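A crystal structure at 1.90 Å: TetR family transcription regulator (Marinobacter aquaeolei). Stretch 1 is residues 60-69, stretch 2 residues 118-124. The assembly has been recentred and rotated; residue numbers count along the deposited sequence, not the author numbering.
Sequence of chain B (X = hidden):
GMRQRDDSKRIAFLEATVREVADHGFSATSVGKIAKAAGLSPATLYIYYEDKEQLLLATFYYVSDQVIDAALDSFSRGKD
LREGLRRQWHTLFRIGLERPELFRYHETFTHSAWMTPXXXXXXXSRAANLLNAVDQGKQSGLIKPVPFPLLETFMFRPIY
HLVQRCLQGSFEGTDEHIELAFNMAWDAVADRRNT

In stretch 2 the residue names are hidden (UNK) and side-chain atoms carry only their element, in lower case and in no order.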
# COMPACT_ATOMS: atom_id res chain seq x y z
N PHE B 60 -10.85 11.55 13.23
CA PHE B 60 -10.77 10.17 12.75
C PHE B 60 -12.19 9.57 12.67
O PHE B 60 -12.57 8.95 11.66
CB PHE B 60 -9.86 9.33 13.61
CG PHE B 60 -9.75 7.91 13.13
CD1 PHE B 60 -9.06 7.64 12.01
CD2 PHE B 60 -10.42 6.90 13.77
CE1 PHE B 60 -8.96 6.32 11.53
CE2 PHE B 60 -10.30 5.60 13.32
CZ PHE B 60 -9.60 5.32 12.21
N TYR B 61 -12.99 9.79 13.70
CA TYR B 61 -14.38 9.30 13.69
C TYR B 61 -15.27 9.96 12.68
O TYR B 61 -16.16 9.32 12.09
CB TYR B 61 -15.01 9.42 15.08
CG TYR B 61 -14.44 8.47 16.08
CD1 TYR B 61 -14.12 7.16 15.73
CD2 TYR B 61 -14.30 8.83 17.41
CE1 TYR B 61 -13.62 6.26 16.66
CE2 TYR B 61 -13.81 7.93 18.36
CZ TYR B 61 -13.48 6.64 17.97
OH TYR B 61 -12.99 5.74 18.88
N TYR B 62 -15.08 11.26 12.47
CA TYR B 62 -15.78 11.97 11.43
C TYR B 62 -15.45 11.38 10.03
O TYR B 62 -16.35 11.13 9.20
CB TYR B 62 -15.37 13.44 11.49
CG TYR B 62 -15.76 14.28 10.31
CD1 TYR B 62 -17.05 14.74 10.17
CD2 TYR B 62 -14.82 14.67 9.35
CE1 TYR B 62 -17.42 15.55 9.11
CE2 TYR B 62 -15.19 15.47 8.30
CZ TYR B 62 -16.51 15.91 8.19
OH TYR B 62 -16.92 16.72 7.13
N VAL B 63 -14.17 11.17 9.77
CA VAL B 63 -13.72 10.64 8.48
C VAL B 63 -14.27 9.20 8.30
O VAL B 63 -14.93 8.87 7.30
CB VAL B 63 -12.18 10.72 8.39
CG1 VAL B 63 -11.68 9.89 7.24
CG2 VAL B 63 -11.68 12.22 8.29
N SER B 64 -14.05 8.37 9.31
CA SER B 64 -14.51 6.98 9.32
C SER B 64 -16.03 6.88 9.20
O SER B 64 -16.56 6.08 8.41
CB SER B 64 -14.01 6.26 10.58
OG SER B 64 -12.60 6.30 10.68
N ASP B 65 -16.76 7.67 9.97
CA ASP B 65 -18.23 7.66 9.87
C ASP B 65 -18.77 8.06 8.51
O ASP B 65 -19.69 7.41 7.99
CB ASP B 65 -18.85 8.52 10.94
CG ASP B 65 -18.59 7.96 12.34
OD1 ASP B 65 -18.07 6.81 12.42
OD2 ASP B 65 -18.87 8.65 13.31
N GLN B 66 -18.24 9.13 7.95
CA GLN B 66 -18.63 9.54 6.61
C GLN B 66 -18.47 8.40 5.61
O GLN B 66 -19.39 8.12 4.83
CB GLN B 66 -17.74 10.69 6.12
CG GLN B 66 -18.23 11.97 6.66
CD GLN B 66 -17.64 13.05 5.94
OE1 GLN B 66 -18.04 13.34 4.80
NE2 GLN B 66 -16.64 13.69 6.55
N VAL B 67 -17.28 7.81 5.61
CA VAL B 67 -16.98 6.73 4.68
C VAL B 67 -17.75 5.45 4.96
O VAL B 67 -18.30 4.86 4.03
CB VAL B 67 -15.47 6.42 4.59
CG1 VAL B 67 -15.24 5.16 3.77
CG2 VAL B 67 -14.71 7.63 3.99
N ILE B 68 -17.74 4.98 6.21
CA ILE B 68 -18.45 3.73 6.58
C ILE B 68 -19.93 3.86 6.29
O ILE B 68 -20.55 2.95 5.70
CB ILE B 68 -18.25 3.39 8.07
CG1 ILE B 68 -16.77 3.01 8.28
CG2 ILE B 68 -19.25 2.30 8.53
CD1 ILE B 68 -16.36 2.83 9.74
N ASP B 69 -20.55 4.97 6.71
CA ASP B 69 -21.99 5.14 6.48
C ASP B 69 -22.39 5.12 4.99
O ASP B 69 -23.42 4.52 4.64
CB ASP B 69 -22.52 6.39 7.15
CG ASP B 69 -22.38 6.34 8.65
OD1 ASP B 69 -22.11 5.25 9.21
OD2 ASP B 69 -22.48 7.41 9.29
N UNK B 118 -9.05 -0.49 20.55
CA UNK B 118 -10.39 -0.03 20.93
C UNK B 118 -11.02 0.85 19.82
O UNK B 118 -12.22 0.79 19.57
c UNK B 118 -10.26 0.80 22.21
o UNK B 118 -11.48 2.73 24.86
c UNK B 118 -11.56 1.37 22.84
c UNK B 118 -11.33 2.69 23.61
o UNK B 118 -10.99 3.70 22.93
N UNK B 119 -10.20 1.69 19.19
CA UNK B 119 -10.68 2.56 18.11
C UNK B 119 -11.10 1.67 16.91
O UNK B 119 -12.21 1.82 16.38
c UNK B 119 -9.45 4.59 18.91
c UNK B 119 -9.65 3.61 17.72
c UNK B 119 -8.23 5.47 18.76
c UNK B 119 -10.10 4.38 16.45
N UNK B 120 -10.21 0.76 16.55
CA UNK B 120 -10.43 -0.29 15.54
C UNK B 120 -11.74 -0.99 15.77
O UNK B 120 -12.56 -1.03 14.88
c UNK B 120 -9.49 -2.57 14.79
o UNK B 120 -8.27 -1.57 13.01
c UNK B 120 -9.33 -1.33 15.65
c UNK B 120 -8.52 -2.59 13.66
n UNK B 120 -7.93 -3.76 13.43
N UNK B 121 -11.95 -1.47 17.00
CA UNK B 121 -13.16 -2.18 17.38
C UNK B 121 -14.40 -1.32 17.19
O UNK B 121 -15.44 -1.81 16.69
c UNK B 121 -13.08 -2.67 18.85
N UNK B 122 -14.29 -0.04 17.56
CA UNK B 122 -15.43 0.88 17.39
C UNK B 122 -15.83 1.01 15.89
O UNK B 122 -17.01 1.01 15.56
c UNK B 122 -17.33 6.01 15.52
c UNK B 122 -16.28 4.02 16.56
n UNK B 122 -16.94 5.64 14.31
n UNK B 122 -18.03 7.13 15.68
n UNK B 122 -17.03 5.27 16.59
c UNK B 122 -16.24 3.30 17.94
c UNK B 122 -15.11 2.25 18.00
N UNK B 123 -14.86 1.16 15.02
CA UNK B 123 -15.13 1.19 13.56
C UNK B 123 -15.71 -0.16 13.03
O UNK B 123 -16.65 -0.16 12.21
c UNK B 123 -13.86 1.56 12.81
n UNK B 123 -12.64 3.50 11.94
o UNK B 123 -14.44 3.84 13.24
c UNK B 123 -13.66 3.08 12.70
N UNK B 124 -15.16 -1.27 13.48
CA UNK B 124 -15.68 -2.61 13.11
C UNK B 124 -17.14 -2.76 13.57
O UNK B 124 -18.01 -3.29 12.84
o UNK B 124 -11.43 -5.05 12.74
o UNK B 124 -12.56 -5.31 14.59
c UNK B 124 -13.41 -3.72 12.97
c UNK B 124 -12.40 -4.78 13.47
c UNK B 124 -14.78 -3.72 13.66

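Position 118 carries five side-chain atoms, an unbranched run of three carbons whose third holds two oxygens. One of those oxygens is its nearest atom to stretch 1, which it does not touch. A carboxylate at the end of two methylenes is glutamate. OE1 of Glu118 is 5.0 Å from OH of Tyr61, so the side chain stays outside this contact.

At position 119 there are four carbons and nothing else, forked at the first, with one arm two carbons long. The short arm meets the ring of Phe60, and the first carbon of the long arm lies near OH of Tyr61. That beta-branched, wholly apolar pattern is isoleucine. Ile119 CG2 is 3.4 Å from Phe60 CE2, while CG1 of Ile119 lies 3.7 Å from OH of Tyr61. Ile119 is buried and packs its carbons against Phe60 and Tyr61.

Position 120 shows three carbons, the third bearing one oxygen and one nitrogen. Its CA-to-CB bond points away from stretch 1, and nothing across the gap is touched. An amide on a two-methylene stem is glutamine, Gln120.

A single carbon is all that position 121 offers, exposed and out of reach of the other helix, which makes it alanine, Ala121.

Position 122 has three carbons, a nitrogen, then a carbon carrying two more nitrogens. This chain reaches Asp65 and lies against the ring of Tyr61, and its planar end is a guanidinium, so the residue is arginine. Arg122 NH1 donates to Asp65 OD1 at a very short 2.5 Å, and NH2 donates to Asp65 OD2 at 2.9 Å, a two-pronged salt bridge with the carboxylate at the guanidinium edge. The guanidinium face is used as well: it stacks on Tyr61, centres 4.0 Å apart and planes at 22°, in an off-centre cation-pi arrangement.

Position 123 has two carbons, the second with one oxygen and one nitrogen. This amide sits as a knob among Phe60, Tyr61, Ser64 and Ile68, its nitrogen near Ser64 OG. The short stem and amide give asparagine. Asn123 ND2 donates to Ser64 OG at 3.1 Å, and its OD1 accepts a bond from Arg122 NH1 at 3.3 Å, so both ends of the amide are engaged.

Position 124 repeats the pattern of 118, three carbons with two oxygens on the third. Its CA-to-CB bond points away and it makes no contact. It is glutamate, Glu124.

The two helices run at 27° to each other, their axes no closer than 11.2 Å. Across that spacing, three residues of stretch 2 do the work: Ile119, Arg122 and Asn123, a spacing of three and four that brings them to one side of the helix. The rule is layered. Apolar packing holds Phe60 to Ile119, a small amide fills the hole, and the charge pair joins Asp65 to Arg122 beside it. The polar groups are linked in series: Ser64 OG donates to Phe60 O at 2.8 Å while accepting from Asn123, whose OD1 in turn receives NH1 of the arginine that grips Asp65.

Stretch 2 (118-124) EIQARNE
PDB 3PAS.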